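Local coordinates for protein D-galactonate dehydratase family member SEN1436 (Salmonella enterica subsp. enterica serovar Enteritidis, PDB 3TW9) that dehydrates D-gluconate to 2-dehydro-3-deoxy-D-gluconate with low activity in vitro in a magnesium-dependent reaction, as a homotetrameric member of the mandelate racemase/muconate lactonizing enzyme family, at residues Lys35-Leu46 with Ile412-Glu423; Gly60-Gln68 with Gly353-Cys361. All blocks are in the same frame, centred on the assembly; numbering follows the deposited sequence.

Both contacts tie the three-stranded antiparallel sheet of the N-terminal domain to later parts of the chain, and their centres lie 11 Å apart. In interaction 1 the edge strand 31-39 and its hairpin turn meet residues 412-423, late in the chain; in interaction 2 the other outermost strand, 59-63, and the loop after it meet residues 353-361. Along the chain interaction 2 is nested within the loop closed by interaction 1. They touch where Asp45 O lies 2.8 Å from Thr67 OG1, a probable hydrogen bond. Interaction 2 carries the substrate-binding residues Gln68 and Asp354; the side chain of Asp45 lies about 8 Å from that of Gln68.

Interaction 1: residues Lys35-Leu46 with Ile412-Glu423; sequences KTILTAPGGIDL and IDEAKAAKYPCE
Thr39 turns OG1 away from its own backbone N (chi1 -174°) and onto Ala417 O, to which it donates a hydrogen bond of 2.8 Å. The approach is well to the side of the carbonyl (C=O...donor angle 113°), and the same oxygen also accepts from Tyr420 N within the turn 417-420, so two donors grip it. Asp45 CG stands beside its own N, opposite the carbonyl carbon (chi1 -69°), which brings OD1 to Glu423 N at 2.9 Å on the syn side, while OD2 bonds to Gly424 N. Backbone joins backbone where Ala40 N donates to Tyr420 O over 2.8 Å. Residues 35-46 are the end of strand 31-39 and the turn of the hairpin leading into strand 46-53, in the N-terminal domain of the enolase-superfamily fold; the 412-423 segment passes alongside the end of this strand and across the base of the hairpin. Pro41, in the type I turn 40-43, lays its CA over one face of the Tyr420 ring, a CH-pi contact 4.0 Å from the centroid; Lys419 CB lies against the opposite face, and Ala384 of helix 383-388 touches both Pro41 and Tyr420. Farther up the strand, Ile37 CG2 meets Ile412 CD1 tip to tip, with Ala417 CB close by. Lys35 reaches out with an extended chain and puts NZ 2.8 Å from the syn side of Glu414 OE1, a salt bridge; OE2 of that carboxylate pairs with Lys50. A water accepts from Cys422 N and donates to Leu38 O, while Cys422 SG packs 3.8 Å from Leu38 CB.

Interaction 2: residues Gly60-Gln68 with Gly353-Cys361; sequences GLGCATFTQ and GDISPVGVC. With GOL (glycerol), chain L.
Cys63 points its sulfur at the turn that starts helix 357-369, where Ser356 N donates to SG over 3.4 Å (N-H...S angle 157°). The sulfur stands opposite its own backbone N (chi1 -166°) and also receives a weak bond from Thr65 N, so backbone N-H groups of both segments converge on it. Ser356 OG, 3.1 Å from SG, turns back over the helix start as the N-cap: it accepts from Gly359 N at 3.2 Å and, weakly, from Val358 N. Strand 60-63 crosses the first turn of the helix almost perpendicularly, at -92°; Cys63 CB lies 3.5 Å from Gly359 N, and the glycine leaves room there for the Cys63 sulfur and for Ile355 CG1. Beside it, Val358 faces the strand with both methyls, CG1 against Leu61 O and Gly62 CA, CG2 against Leu61 CB. Farther along, Thr65 rests CG2 on Asp354 O, its hydroxyl bonded to Ala47 N. Thr67 and Asp354 cross at about a right angle, CG2 lying 3.5 Å from Asp354 CB, and a water joins Thr67 N to Asp354 OD2. The Asp354 carboxylate grips two neighbouring hydroxyls of a glycerol, probably from the crystallisation liquor: OD2 accepts from O1 at 2.6 Å, OD1 from O2 at 2.8 Å. Substrate-binding Gln68, bent at chi2, shares O1 with Asp354, also substrate-binding, by donating from NE2; His250 is bonded to the glycerol too. A loop of the N-terminal capping domain and one at the C-terminal end of a barrel strand together line the active site, as in the enolase superfamily.

Interaction 1: residues Lys35-Leu46 with Ile412-Glu423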
# COMPACT_ATOMS: atom_id res chain seq x y z
N LYS C 35 13.23 -23.05 10.97
CA LYS C 35 12.51 -23.98 11.83
C LYS C 35 11.23 -23.44 12.47
O LYS C 35 11.06 -22.23 12.66
CB LYS C 35 13.43 -24.55 12.90
CG LYS C 35 13.72 -23.61 14.02
CD LYS C 35 14.58 -24.26 15.10
CE LYS C 35 15.41 -23.20 15.79
NZ LYS C 35 16.46 -23.74 16.71
N THR C 36 10.35 -24.37 12.81
CA THR C 36 9.06 -24.09 13.42
C THR C 36 9.15 -24.47 14.87
O THR C 36 9.37 -25.64 15.19
CB THR C 36 7.92 -24.88 12.78
OG1 THR C 36 7.91 -24.64 11.38
CG2 THR C 36 6.57 -24.42 13.34
N ILE C 37 8.99 -23.48 15.73
CA ILE C 37 8.91 -23.70 17.18
C ILE C 37 7.47 -23.76 17.62
O ILE C 37 6.70 -22.80 17.42
CB ILE C 37 9.69 -22.59 17.95
CG1 ILE C 37 11.14 -22.52 17.45
CG2 ILE C 37 9.62 -22.82 19.48
CD1 ILE C 37 11.82 -21.15 17.66
N LEU C 38 7.07 -24.90 18.19
CA LEU C 38 5.73 -25.07 18.71
C LEU C 38 5.71 -24.98 20.24
O LEU C 38 6.36 -25.76 20.93
CB LEU C 38 5.14 -26.40 18.25
CG LEU C 38 4.83 -26.61 16.76
CD1 LEU C 38 4.07 -27.91 16.64
CD2 LEU C 38 3.98 -25.50 16.20
N THR C 39 4.93 -24.04 20.76
CA THR C 39 4.92 -23.79 22.22
C THR C 39 3.54 -23.26 22.66
O THR C 39 2.86 -22.59 21.90
CB THR C 39 6.08 -22.81 22.63
OG1 THR C 39 6.14 -22.68 24.06
CG2 THR C 39 5.93 -21.42 21.97
N ALA C 40 3.13 -23.59 23.89
CA ALA C 40 1.85 -23.09 24.39
C ALA C 40 1.93 -22.50 25.82
O ALA C 40 1.23 -22.98 26.71
CB ALA C 40 0.81 -24.20 24.34
N PRO C 41 2.78 -21.48 26.05
CA PRO C 41 2.94 -20.95 27.42
C PRO C 41 1.67 -20.34 28.03
O PRO C 41 1.54 -20.29 29.27
CB PRO C 41 4.00 -19.85 27.25
CG PRO C 41 4.65 -20.12 25.96
CD PRO C 41 3.58 -20.70 25.09
N GLY C 42 0.76 -19.89 27.17
CA GLY C 42 -0.54 -19.37 27.60
C GLY C 42 -1.64 -20.40 27.57
O GLY C 42 -2.81 -20.05 27.65
N GLY C 43 -1.27 -21.68 27.42
CA GLY C 43 -2.25 -22.75 27.33
C GLY C 43 -2.98 -22.79 25.99
O GLY C 43 -4.05 -23.39 25.87
N ILE C 44 -2.38 -22.16 24.98
CA ILE C 44 -2.97 -22.07 23.62
C ILE C 44 -1.83 -22.37 22.64
O ILE C 44 -0.76 -21.75 22.71
CB ILE C 44 -3.53 -20.64 23.34
CG1 ILE C 44 -4.68 -20.27 24.28
CG2 ILE C 44 -4.01 -20.55 21.87
CD1 ILE C 44 -5.00 -18.78 24.33
N ASP C 45 -2.02 -23.34 21.73
CA ASP C 45 -0.94 -23.73 20.80
C ASP C 45 -0.50 -22.57 19.90
O ASP C 45 -1.33 -21.93 19.26
CB ASP C 45 -1.40 -24.90 19.92
CG ASP C 45 -1.56 -26.21 20.69
OD1 ASP C 45 -1.24 -26.28 21.90
OD2 ASP C 45 -2.00 -27.18 20.06
N LEU C 46 0.81 -22.32 19.88
CA LEU C 46 1.41 -21.28 19.04
C LEU C 46 2.45 -21.88 18.09
O LEU C 46 3.09 -22.90 18.42
CB LEU C 46 2.11 -20.21 19.90
CG LEU C 46 1.37 -19.60 21.10
CD1 LEU C 46 2.31 -18.68 21.90
CD2 LEU C 46 0.06 -18.86 20.67
N ILE C 412 12.52 -15.09 21.42
CA ILE C 412 12.01 -16.31 22.00
C ILE C 412 13.15 -17.07 22.69
O ILE C 412 14.27 -17.14 22.16
CB ILE C 412 11.27 -17.20 20.97
CG1 ILE C 412 10.54 -18.35 21.68
CG2 ILE C 412 12.21 -17.66 19.83
CD1 ILE C 412 9.58 -19.17 20.78
N ASP C 413 12.87 -17.59 23.88
CA ASP C 413 13.81 -18.47 24.57
C ASP C 413 13.37 -19.89 24.27
O ASP C 413 12.37 -20.38 24.82
CB ASP C 413 13.76 -18.20 26.09
CG ASP C 413 14.90 -18.89 26.85
OD1 ASP C 413 15.21 -20.06 26.56
OD2 ASP C 413 15.48 -18.26 27.75
N GLU C 414 14.13 -20.56 23.41
CA GLU C 414 13.80 -21.91 22.95
C GLU C 414 13.78 -22.96 24.06
O GLU C 414 12.93 -23.84 24.05
CB GLU C 414 14.76 -22.30 21.86
CG GLU C 414 14.60 -21.44 20.61
CD GLU C 414 15.37 -22.00 19.46
OE1 GLU C 414 15.18 -23.19 19.13
OE2 GLU C 414 16.16 -21.23 18.88
N ALA C 415 14.70 -22.86 25.02
CA ALA C 415 14.69 -23.77 26.17
C ALA C 415 13.43 -23.62 27.02
O ALA C 415 12.82 -24.61 27.42
CB ALA C 415 15.95 -23.60 27.03
N LYS C 416 13.02 -22.38 27.26
CA LYS C 416 11.78 -22.10 28.00
C LYS C 416 10.50 -22.50 27.22
O LYS C 416 9.55 -23.04 27.79
CB LYS C 416 11.74 -20.65 28.47
CG LYS C 416 12.82 -20.32 29.52
CD LYS C 416 12.83 -18.85 29.87
CE LYS C 416 13.85 -18.54 30.97
NZ LYS C 416 13.85 -17.10 31.36
N ALA C 417 10.52 -22.25 25.91
CA ALA C 417 9.42 -22.64 25.01
C ALA C 417 9.13 -24.13 25.02
O ALA C 417 7.96 -24.55 25.01
CB ALA C 417 9.72 -22.16 23.58
N ALA C 418 10.20 -24.94 25.07
CA ALA C 418 10.12 -26.41 25.07
C ALA C 418 9.42 -26.98 26.30
O ALA C 418 8.93 -28.12 26.27
CB ALA C 418 11.53 -27.00 24.92
N LYS C 419 9.33 -26.16 27.36
CA LYS C 419 8.67 -26.55 28.60
C LYS C 419 7.15 -26.55 28.50
O LYS C 419 6.47 -27.13 29.35
CB LYS C 419 9.10 -25.62 29.74
CG LYS C 419 10.58 -25.74 30.10
CD LYS C 419 11.06 -24.53 30.92
CE LYS C 419 10.24 -24.30 32.19
NZ LYS C 419 10.32 -22.87 32.64
N TYR C 420 6.62 -25.91 27.44
CA TYR C 420 5.18 -25.85 27.20
C TYR C 420 4.83 -26.48 25.85
O TYR C 420 4.55 -25.76 24.88
CB TYR C 420 4.67 -24.39 27.24
CG TYR C 420 5.16 -23.63 28.46
CD1 TYR C 420 4.48 -23.73 29.68
CD2 TYR C 420 6.30 -22.83 28.39
CE1 TYR C 420 4.94 -23.03 30.81
CE2 TYR C 420 6.76 -22.13 29.51
CZ TYR C 420 6.07 -22.25 30.70
OH TYR C 420 6.53 -21.56 31.80
N PRO C 421 4.82 -27.84 25.77
CA PRO C 421 4.51 -28.46 24.48
C PRO C 421 3.05 -28.22 24.08
O PRO C 421 2.18 -28.02 24.94
CB PRO C 421 4.78 -29.95 24.72
CG PRO C 421 4.60 -30.13 26.17
CD PRO C 421 5.07 -28.85 26.81
N CYS C 422 2.81 -28.19 22.78
CA CYS C 422 1.45 -28.03 22.25
C CYS C 422 0.57 -29.25 22.53
O CYS C 422 1.06 -30.36 22.69
CB CYS C 422 1.47 -27.69 20.75
SG CYS C 422 2.02 -26.02 20.37
N GLU C 423 -0.74 -29.01 22.57
CA GLU C 423 -1.70 -29.99 23.04
C GLU C 423 -2.45 -30.64 21.88
O GLU C 423 -2.79 -31.82 21.94
CB GLU C 423 -2.64 -29.30 24.02
CG GLU C 423 -4.00 -29.95 24.28
CD GLU C 423 -4.95 -29.01 25.02
OE1 GLU C 423 -6.14 -28.95 24.64
OE2 GLU C 423 -4.50 -28.33 25.97
O HOH W 1 5.09 -28.70 21.10

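Interaction 2: residues Gly60-Gln68 with Gly353-Cys361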
# COMPACT_ATOMS: atom_id res chain seq x y z
N GLY C 60 15.52 -14.01 12.53
CA GLY C 60 14.25 -13.31 12.54
C GLY C 60 13.18 -14.26 13.05
O GLY C 60 13.30 -15.49 12.88
N LEU C 61 12.16 -13.70 13.68
CA LEU C 61 11.04 -14.46 14.20
C LEU C 61 9.74 -14.00 13.56
O LEU C 61 9.53 -12.79 13.37
CB LEU C 61 10.89 -14.34 15.72
CG LEU C 61 12.12 -14.76 16.51
CD1 LEU C 61 11.84 -14.43 17.97
CD2 LEU C 61 12.38 -16.25 16.29
N GLY C 62 8.86 -14.97 13.30
CA GLY C 62 7.56 -14.69 12.71
C GLY C 62 6.47 -15.54 13.33
O GLY C 62 6.73 -16.62 13.83
N CYS C 63 5.25 -15.02 13.32
CA CYS C 63 4.13 -15.77 13.83
C CYS C 63 3.47 -16.58 12.72
O CYS C 63 3.17 -16.04 11.64
CB CYS C 63 3.09 -14.87 14.50
SG CYS C 63 1.86 -15.74 15.50
N ALA C 64 3.20 -17.86 13.04
CA ALA C 64 2.44 -18.76 12.17
C ALA C 64 1.26 -19.38 12.89
O ALA C 64 0.87 -20.52 12.58
CB ALA C 64 3.39 -19.87 11.59
N THR C 65 0.68 -18.66 13.85
CA THR C 65 -0.32 -19.24 14.72
C THR C 65 -1.73 -19.25 14.12
O THR C 65 -2.46 -18.23 14.17
CB THR C 65 -0.28 -18.53 16.11
OG1 THR C 65 1.08 -18.55 16.60
CG2 THR C 65 -1.23 -19.19 17.12
N PHE C 66 -2.06 -20.40 13.52
CA PHE C 66 -3.43 -20.86 13.32
C PHE C 66 -3.53 -21.99 14.34
O PHE C 66 -3.18 -23.14 14.06
CB PHE C 66 -3.61 -21.34 11.86
CG PHE C 66 -4.91 -22.04 11.55
CD1 PHE C 66 -6.02 -21.97 12.39
CD2 PHE C 66 -5.03 -22.75 10.36
CE1 PHE C 66 -7.21 -22.61 12.07
CE2 PHE C 66 -6.23 -23.39 10.02
CZ PHE C 66 -7.32 -23.33 10.88
N THR C 67 -4.03 -21.65 15.53
CA THR C 67 -3.95 -22.57 16.68
C THR C 67 -4.65 -23.93 16.48
O THR C 67 -4.10 -24.98 16.85
CB THR C 67 -4.44 -21.88 18.00
OG1 THR C 67 -4.04 -22.67 19.13
CG2 THR C 67 -5.96 -21.76 18.06
N GLN C 68 -5.82 -23.91 15.83
CA GLN C 68 -6.61 -25.13 15.64
C GLN C 68 -5.97 -26.12 14.66
O GLN C 68 -6.39 -27.28 14.60
CB GLN C 68 -8.03 -24.81 15.22
CG GLN C 68 -8.83 -23.99 16.24
CD GLN C 68 -8.69 -22.48 16.06
OE1 GLN C 68 -7.84 -22.00 15.33
NE2 GLN C 68 -9.54 -21.72 16.75
N GLY C 353 -6.31 -14.52 22.14
CA GLY C 353 -5.22 -15.25 22.82
C GLY C 353 -4.40 -16.11 21.86
O GLY C 353 -3.20 -16.37 22.08
N ASP C 354 -5.06 -16.54 20.78
CA ASP C 354 -4.41 -17.43 19.81
C ASP C 354 -3.62 -16.68 18.73
O ASP C 354 -3.94 -16.72 17.54
CB ASP C 354 -5.40 -18.47 19.22
CG ASP C 354 -6.67 -17.86 18.69
OD1 ASP C 354 -7.30 -17.07 19.40
OD2 ASP C 354 -7.09 -18.23 17.57
N ILE C 355 -2.57 -16.01 19.20
CA ILE C 355 -1.61 -15.25 18.44
C ILE C 355 -0.36 -15.25 19.33
O ILE C 355 -0.48 -15.07 20.55
CB ILE C 355 -2.11 -13.79 18.15
CG1 ILE C 355 -1.07 -12.95 17.42
CG2 ILE C 355 -2.57 -13.08 19.45
CD1 ILE C 355 -1.62 -11.59 16.85
N SER C 356 0.82 -15.49 18.75
CA SER C 356 2.03 -15.46 19.57
C SER C 356 2.37 -14.02 19.94
O SER C 356 1.91 -13.07 19.28
CB SER C 356 3.20 -16.14 18.84
OG SER C 356 3.78 -15.29 17.86
N PRO C 357 3.18 -13.83 20.99
CA PRO C 357 3.65 -12.46 21.22
C PRO C 357 4.37 -11.83 20.02
O PRO C 357 4.38 -10.59 19.88
CB PRO C 357 4.59 -12.64 22.43
CG PRO C 357 3.87 -13.74 23.22
CD PRO C 357 3.52 -14.73 22.12
N VAL C 358 4.95 -12.66 19.15
CA VAL C 358 5.56 -12.16 17.91
C VAL C 358 4.46 -11.56 17.00
O VAL C 358 4.61 -10.46 16.51
CB VAL C 358 6.31 -13.29 17.15
CG1 VAL C 358 6.92 -12.76 15.84
CG2 VAL C 358 7.42 -13.92 18.03
N GLY C 359 3.37 -12.29 16.80
CA GLY C 359 2.18 -11.73 16.10
C GLY C 359 1.60 -10.49 16.79
O GLY C 359 1.14 -9.56 16.13
N VAL C 360 1.61 -10.48 18.12
CA VAL C 360 1.13 -9.29 18.89
C VAL C 360 1.96 -8.07 18.50
O VAL C 360 1.43 -7.00 18.17
CB VAL C 360 1.13 -9.57 20.42
CG1 VAL C 360 0.88 -8.27 21.23
CG2 VAL C 360 0.04 -10.58 20.74
N CYS C 361 3.28 -8.24 18.49
CA CYS C 361 4.19 -7.16 18.07
C CYS C 361 4.02 -6.79 16.60
O CYS C 361 4.02 -5.63 16.28
CB CYS C 361 5.65 -7.51 18.37
SG CYS C 361 6.01 -7.60 20.15
C1 GOL L . -10.72 -17.91 17.29
O1 GOL L . -9.61 -18.74 17.56
C2 GOL L . -10.77 -16.73 18.26
O2 GOL L . -9.56 -16.03 18.11
C3 GOL L . -11.89 -15.77 17.88
O3 GOL L . -13.15 -16.34 18.12
O HOH W 2 -5.05 -18.96 15.77